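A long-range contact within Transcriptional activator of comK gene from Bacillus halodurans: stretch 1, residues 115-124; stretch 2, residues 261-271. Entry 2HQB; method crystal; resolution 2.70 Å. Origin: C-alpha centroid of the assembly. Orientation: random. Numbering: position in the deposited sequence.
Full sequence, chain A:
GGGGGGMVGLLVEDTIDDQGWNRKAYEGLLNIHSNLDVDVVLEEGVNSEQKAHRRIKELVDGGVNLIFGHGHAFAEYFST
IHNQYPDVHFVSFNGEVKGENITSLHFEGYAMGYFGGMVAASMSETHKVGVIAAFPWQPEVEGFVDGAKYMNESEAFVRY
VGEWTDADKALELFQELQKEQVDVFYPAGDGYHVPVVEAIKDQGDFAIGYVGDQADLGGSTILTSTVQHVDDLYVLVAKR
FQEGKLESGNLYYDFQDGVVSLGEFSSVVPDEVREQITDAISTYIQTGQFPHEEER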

ATOM      1  N   PHE A 115      13.287  -3.127  -4.752  1.00 48.14           N
ATOM      2  CA  PHE A 115      13.225  -3.116  -6.210  1.00 51.00           C
ATOM      3  C   PHE A 115      12.959  -1.737  -6.788  1.00 54.83           C
ATOM      4  O   PHE A 115      13.481  -1.404  -7.857  1.00 56.81           O
ATOM      5  CB  PHE A 115      12.144  -4.084  -6.687  1.00 56.62           C
ATOM      6  CG  PHE A 115      12.358  -5.466  -6.217  1.00 58.71           C
ATOM      7  CD1 PHE A 115      13.516  -6.140  -6.563  1.00 58.19           C
ATOM      8  CD2 PHE A 115      11.468  -6.056  -5.349  1.00 63.65           C
ATOM      9  CE1 PHE A 115      13.791  -7.372  -6.048  1.00 57.24           C
ATOM     10  CE2 PHE A 115      11.734  -7.304  -4.823  1.00 75.21           C
ATOM     11  CZ  PHE A 115      12.907  -7.964  -5.173  1.00 67.55           C
ATOM     12  N   GLY A 116      12.120  -0.958  -6.095  1.00 54.18           N
ATOM     13  CA  GLY A 116      11.806   0.392  -6.524  1.00 49.17           C
ATOM     14  C   GLY A 116      13.069   1.229  -6.424  1.00 49.21           C
ATOM     15  O   GLY A 116      13.371   2.038  -7.305  1.00 48.66           O
ATOM     16  N   GLY A 117      13.802   1.029  -5.334  1.00 48.75           N
ATOM     17  CA  GLY A 117      15.054   1.733  -5.134  1.00 52.29           C
ATOM     18  C   GLY A 117      16.108   1.351  -6.176  1.00 56.44           C
ATOM     19  O   GLY A 117      16.996   2.157  -6.485  1.00 55.61           O
HETATM   20  N   MSE A 118      16.055   0.135  -6.724  1.00 56.21           N
HETATM   21  CA  MSE A 118      17.052  -0.199  -7.746  1.00 60.24           C
HETATM   22  C   MSE A 118      16.815   0.712  -8.956  1.00 64.42           C
HETATM   23  O   MSE A 118      17.740   1.384  -9.435  1.00 68.58           O
HETATM   24  CB  MSE A 118      16.970  -1.663  -8.184  1.00 56.82           C
HETATM   25  CG  MSE A 118      17.623  -2.663  -7.234  1.00 60.82           C
HETATM   26 SE   MSE A 118      17.006  -4.529  -7.588  1.00 92.58          SE
HETATM   27  CE  MSE A 118      17.733  -4.791  -9.391  1.00 80.54           C
ATOM     28  N   VAL A 119      15.571   0.746  -9.436  1.00 61.73           N
ATOM     29  CA  VAL A 119      15.224   1.594 -10.568  1.00 57.02           C
ATOM     30  C   VAL A 119      15.618   3.030 -10.215  1.00 56.17           C
ATOM     31  O   VAL A 119      16.273   3.728 -10.984  1.00 57.18           O
ATOM     32  CB  VAL A 119      13.705   1.597 -10.862  1.00 56.72           C
ATOM     33  CG1 VAL A 119      13.454   2.344 -12.150  1.00 67.61           C
ATOM     34  CG2 VAL A 119      13.151   0.202 -10.947  1.00 40.42           C
ATOM     35  N   ALA A 120      15.203   3.472  -9.041  1.00 57.40           N
ATOM     36  CA  ALA A 120      15.504   4.823  -8.602  1.00 58.55           C
ATOM     37  C   ALA A 120      16.966   5.187  -8.848  1.00 56.26           C
ATOM     38  O   ALA A 120      17.263   6.134  -9.569  1.00 54.26           O
ATOM     39  CB  ALA A 120      15.164   4.968  -7.125  1.00 62.81           C
ATOM     40  N   ALA A 121      17.870   4.425  -8.243  1.00 57.89           N
ATOM     41  CA  ALA A 121      19.303   4.666  -8.372  1.00 59.23           C
ATOM     42  C   ALA A 121      19.775   4.521  -9.813  1.00 63.01           C
ATOM     43  O   ALA A 121      20.457   5.400 -10.350  1.00 66.99           O
ATOM     44  CB  ALA A 121      20.046   3.719  -7.506  1.00 57.16           C
ATOM     45  N   SER A 122      19.420   3.411 -10.446  1.00 60.16           N
ATOM     46  CA  SER A 122      19.810   3.204 -11.828  1.00 58.89           C
ATOM     47  C   SER A 122      19.486   4.425 -12.677  1.00 59.44           C
ATOM     48  O   SER A 122      20.221   4.782 -13.570  1.00 64.57           O
ATOM     49  CB  SER A 122      19.084   1.987 -12.409  1.00 61.15           C
ATOM     50  OG  SER A 122      18.197   2.367 -13.453  1.00 64.41           O
HETATM   51  N   MSE A 123      18.379   5.078 -12.390  1.00 64.03           N
HETATM   52  CA  MSE A 123      17.982   6.230 -13.178  1.00 67.73           C
HETATM   53  C   MSE A 123      18.479   7.543 -12.639  1.00 65.64           C
HETATM   54  O   MSE A 123      17.972   8.605 -13.014  1.00 65.59           O
HETATM   55  CB  MSE A 123      16.461   6.266 -13.287  1.00 77.99           C
HETATM   56  CG  MSE A 123      15.925   5.172 -14.158  1.00 94.45           C
HETATM   57 SE   MSE A 123      16.815   5.306 -15.872  1.00118.77          SE
HETATM   58  CE  MSE A 123      15.950   6.928 -16.499  1.00100.88           C
ATOM     59  N   SER A 124      19.467   7.484 -11.760  1.00 62.52           N
ATOM     60  CA  SER A 124      19.970   8.710 -11.189  1.00 63.03           C
ATOM     61  C   SER A 124      21.233   9.168 -11.861  1.00 66.18           C
ATOM     62  O   SER A 124      22.097   8.361 -12.237  1.00 67.89           O
ATOM     63  CB  SER A 124      20.227   8.549  -9.693  1.00 60.55           C
ATOM     64  OG  SER A 124      20.594   9.791  -9.112  1.00 54.43           O
ATOM     65  N   SER A 261       3.414  -5.399  -6.377  1.00 57.76           N
ATOM     66  CA  SER A 261       4.195  -5.378  -7.598  1.00 55.24           C
ATOM     67  C   SER A 261       4.910  -4.054  -7.878  1.00 53.54           C
ATOM     68  O   SER A 261       5.059  -3.200  -6.997  1.00 54.40           O
ATOM     69  CB  SER A 261       3.256  -5.686  -8.751  1.00 53.48           C
ATOM     70  OG  SER A 261       2.201  -4.745  -8.763  1.00 49.46           O
ATOM     71  N   LEU A 262       5.364  -3.912  -9.120  1.00 50.22           N
ATOM     72  CA  LEU A 262       5.998  -2.692  -9.575  1.00 51.09           C
ATOM     73  C   LEU A 262       5.104  -2.181 -10.692  1.00 56.54           C
ATOM     74  O   LEU A 262       4.462  -2.972 -11.381  1.00 53.20           O
ATOM     75  CB  LEU A 262       7.399  -2.948 -10.127  1.00 50.21           C
ATOM     76  CG  LEU A 262       8.558  -3.048  -9.149  1.00 45.37           C
ATOM     77  CD1 LEU A 262       9.811  -2.751  -9.911  1.00 55.01           C
ATOM     78  CD2 LEU A 262       8.428  -2.053  -8.043  1.00 57.83           C
ATOM     79  N   GLY A 263       5.069  -0.862 -10.864  1.00 61.66           N
ATOM     80  CA  GLY A 263       4.240  -0.268 -11.892  1.00 64.29           C
ATOM     81  C   GLY A 263       4.889  -0.255 -13.261  1.00 68.32           C
ATOM     82  O   GLY A 263       6.101  -0.467 -13.381  1.00 68.10           O
ATOM     83  N   GLU A 264       4.093   0.017 -14.293  1.00 68.74           N
ATOM     84  CA  GLU A 264       4.634   0.019 -15.630  1.00 72.20           C
ATOM     85  C   GLU A 264       5.793   0.969 -15.664  1.00 71.36           C
ATOM     86  O   GLU A 264       5.666   2.130 -15.272  1.00 73.60           O
ATOM     87  CB  GLU A 264       3.577   0.413 -16.664  1.00 80.50           C
ATOM     88  CG  GLU A 264       3.259   1.886 -16.777  1.00 88.24           C
ATOM     89  CD  GLU A 264       2.347   2.179 -17.968  1.00 93.97           C
ATOM     90  OE1 GLU A 264       1.244   1.584 -18.044  1.00 98.22           O
ATOM     91  OE2 GLU A 264       2.735   3.003 -18.829  1.00 90.82           O
ATOM     92  N   PHE A 265       6.934   0.459 -16.114  1.00 69.64           N
ATOM     93  CA  PHE A 265       8.137   1.272 -16.183  1.00 63.00           C
ATOM     94  C   PHE A 265       7.942   2.387 -17.159  1.00 63.31           C
ATOM     95  O   PHE A 265       7.088   2.312 -18.032  1.00 65.85           O
ATOM     96  CB  PHE A 265       9.339   0.442 -16.618  1.00 54.66           C
ATOM     97  CG  PHE A 265       9.760  -0.588 -15.613  1.00 49.60           C
ATOM     98  CD1 PHE A 265       9.197  -1.843 -15.609  1.00 50.87           C
ATOM     99  CD2 PHE A 265      10.710  -0.286 -14.647  1.00 47.27           C
ATOM    100  CE1 PHE A 265       9.580  -2.786 -14.647  1.00 59.48           C
ATOM    101  CE2 PHE A 265      11.095  -1.219 -13.689  1.00 41.38           C
ATOM    102  CZ  PHE A 265      10.537  -2.460 -13.688  1.00 48.15           C
ATOM    103  N   SER A 266       8.724   3.437 -16.985  1.00 64.17           N
ATOM    104  CA  SER A 266       8.676   4.562 -17.884  1.00 64.71           C
ATOM    105  C   SER A 266       9.451   4.195 -19.153  1.00 73.48           C
ATOM    106  O   SER A 266      10.360   3.350 -19.128  1.00 74.60           O
ATOM    107  CB  SER A 266       9.334   5.764 -17.250  1.00 55.04           C
ATOM    108  OG  SER A 266       9.379   6.833 -18.165  1.00 48.05           O
ATOM    109  N   SER A 267       9.066   4.829 -20.262  1.00 77.73           N
ATOM    110  CA  SER A 267       9.706   4.648 -21.565  1.00 74.00           C
ATOM    111  C   SER A 267      11.185   4.960 -21.333  1.00 73.86           C
ATOM    112  O   SER A 267      12.084   4.343 -21.907  1.00 70.09           O
ATOM    113  CB  SER A 267       9.122   5.668 -22.534  1.00 69.93           C
ATOM    114  OG  SER A 267       9.165   6.978 -21.956  1.00 58.28           O
ATOM    115  N   VAL A 268      11.392   5.946 -20.468  1.00 71.95           N
ATOM    116  CA  VAL A 268      12.695   6.441 -20.077  1.00 68.94           C
ATOM    117  C   VAL A 268      13.646   5.359 -19.570  1.00 72.68           C
ATOM    118  O   VAL A 268      14.835   5.361 -19.883  1.00 73.81           O
ATOM    119  CB  VAL A 268      12.522   7.503 -18.987  1.00 65.97           C
ATOM    120  CG1 VAL A 268      13.846   7.969 -18.506  1.00 73.27           C
ATOM    121  CG2 VAL A 268      11.713   8.668 -19.521  1.00 67.64           C
ATOM    122  N   VAL A 269      13.138   4.419 -18.791  1.00 74.79           N
ATOM    123  CA  VAL A 269      14.016   3.398 -18.260  1.00 75.99           C
ATOM    124  C   VAL A 269      14.596   2.490 -19.322  1.00 79.39           C
ATOM    125  O   VAL A 269      13.880   1.926 -20.139  1.00 82.11           O
ATOM    126  CB  VAL A 269      13.307   2.538 -17.198  1.00 77.10           C
ATOM    127  CG1 VAL A 269      14.163   1.333 -16.835  1.00 83.72           C
ATOM    128  CG2 VAL A 269      13.067   3.367 -15.959  1.00 75.78           C
ATOM    129  N   PRO A 270      15.921   2.358 -19.339  1.00 80.88           N
ATOM    130  CA  PRO A 270      16.565   1.495 -20.317  1.00 80.66           C
ATOM    131  C   PRO A 270      15.997   0.103 -20.147  1.00 79.49           C
ATOM    132  O   PRO A 270      15.814  -0.371 -19.029  1.00 75.99           O
ATOM    133  CB  PRO A 270      18.028   1.580 -19.921  1.00 84.21           C
ATOM    134  CG  PRO A 270      18.140   3.001 -19.474  1.00 81.92           C
ATOM    135  CD  PRO A 270      16.923   3.139 -18.598  1.00 83.89           C
ATOM    136  N   ASP A 271      15.719  -0.538 -21.273  1.00 83.34           N
ATOM    137  CA  ASP A 271      15.142  -1.882 -21.309  1.00 84.38           C
ATOM    138  C   ASP A 271      15.959  -2.940 -20.550  1.00 78.29           C
ATOM    139  O   ASP A 271      15.467  -4.032 -20.298  1.00 73.53           O
ATOM    140  CB  ASP A 271      14.936  -2.300 -22.785  1.00 91.48           C
ATOM    141  CG  ASP A 271      13.680  -3.168 -23.003  1.00 99.53           C
ATOM    142  OD1 ASP A 271      13.834  -4.385 -23.276  1.00 99.48           O
ATOM    143  OD2 ASP A 271      12.543  -2.635 -22.908  1.00101.94           O
TER

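No hydrogen bond crosses between these stretches; apolar packing holds them together, burying 321 Å² in all. F115 and V119 on the helix, and M123 just past its end, lie four residues apart, and all three point CA-to-CB toward the other stretch.

The largest share belongs to M123, a selenomethionine. With all three chi angles in m, its long, flexible chain folds over the 268-270 segment: CE lies 3.1 Å from V268 CG1, a tight approach, SE 3.5 Å from P270 CD, and CG 3.8 Å from V269 CG2. One unbranched side chain thus reaches three consecutive residues.

V119 uses its branching differently. Its CG2 meets the edge of the F265 ring, 3.7 Å from CE2, while its CG1 sits 4.0 Å from V269 CG2. A short, forked residue suits this buried place, where two neighbours lie side by side.

At the far end the packing loosens. L262 points its methyls at the helix, CD1 4.2 Å from F115 CB; CD2 lies 4.3 Å from G116 N, a loose contact with the helix backbone. The F115 ring leads away.

Polar bonds serve each stretch internally. Helical backbone bonds include M123 N to V119 O at 2.9 Å, and in the loop V268 N donates to S266 OG at 3.2 Å, beside V269 N to S266 O at 3.0 Å.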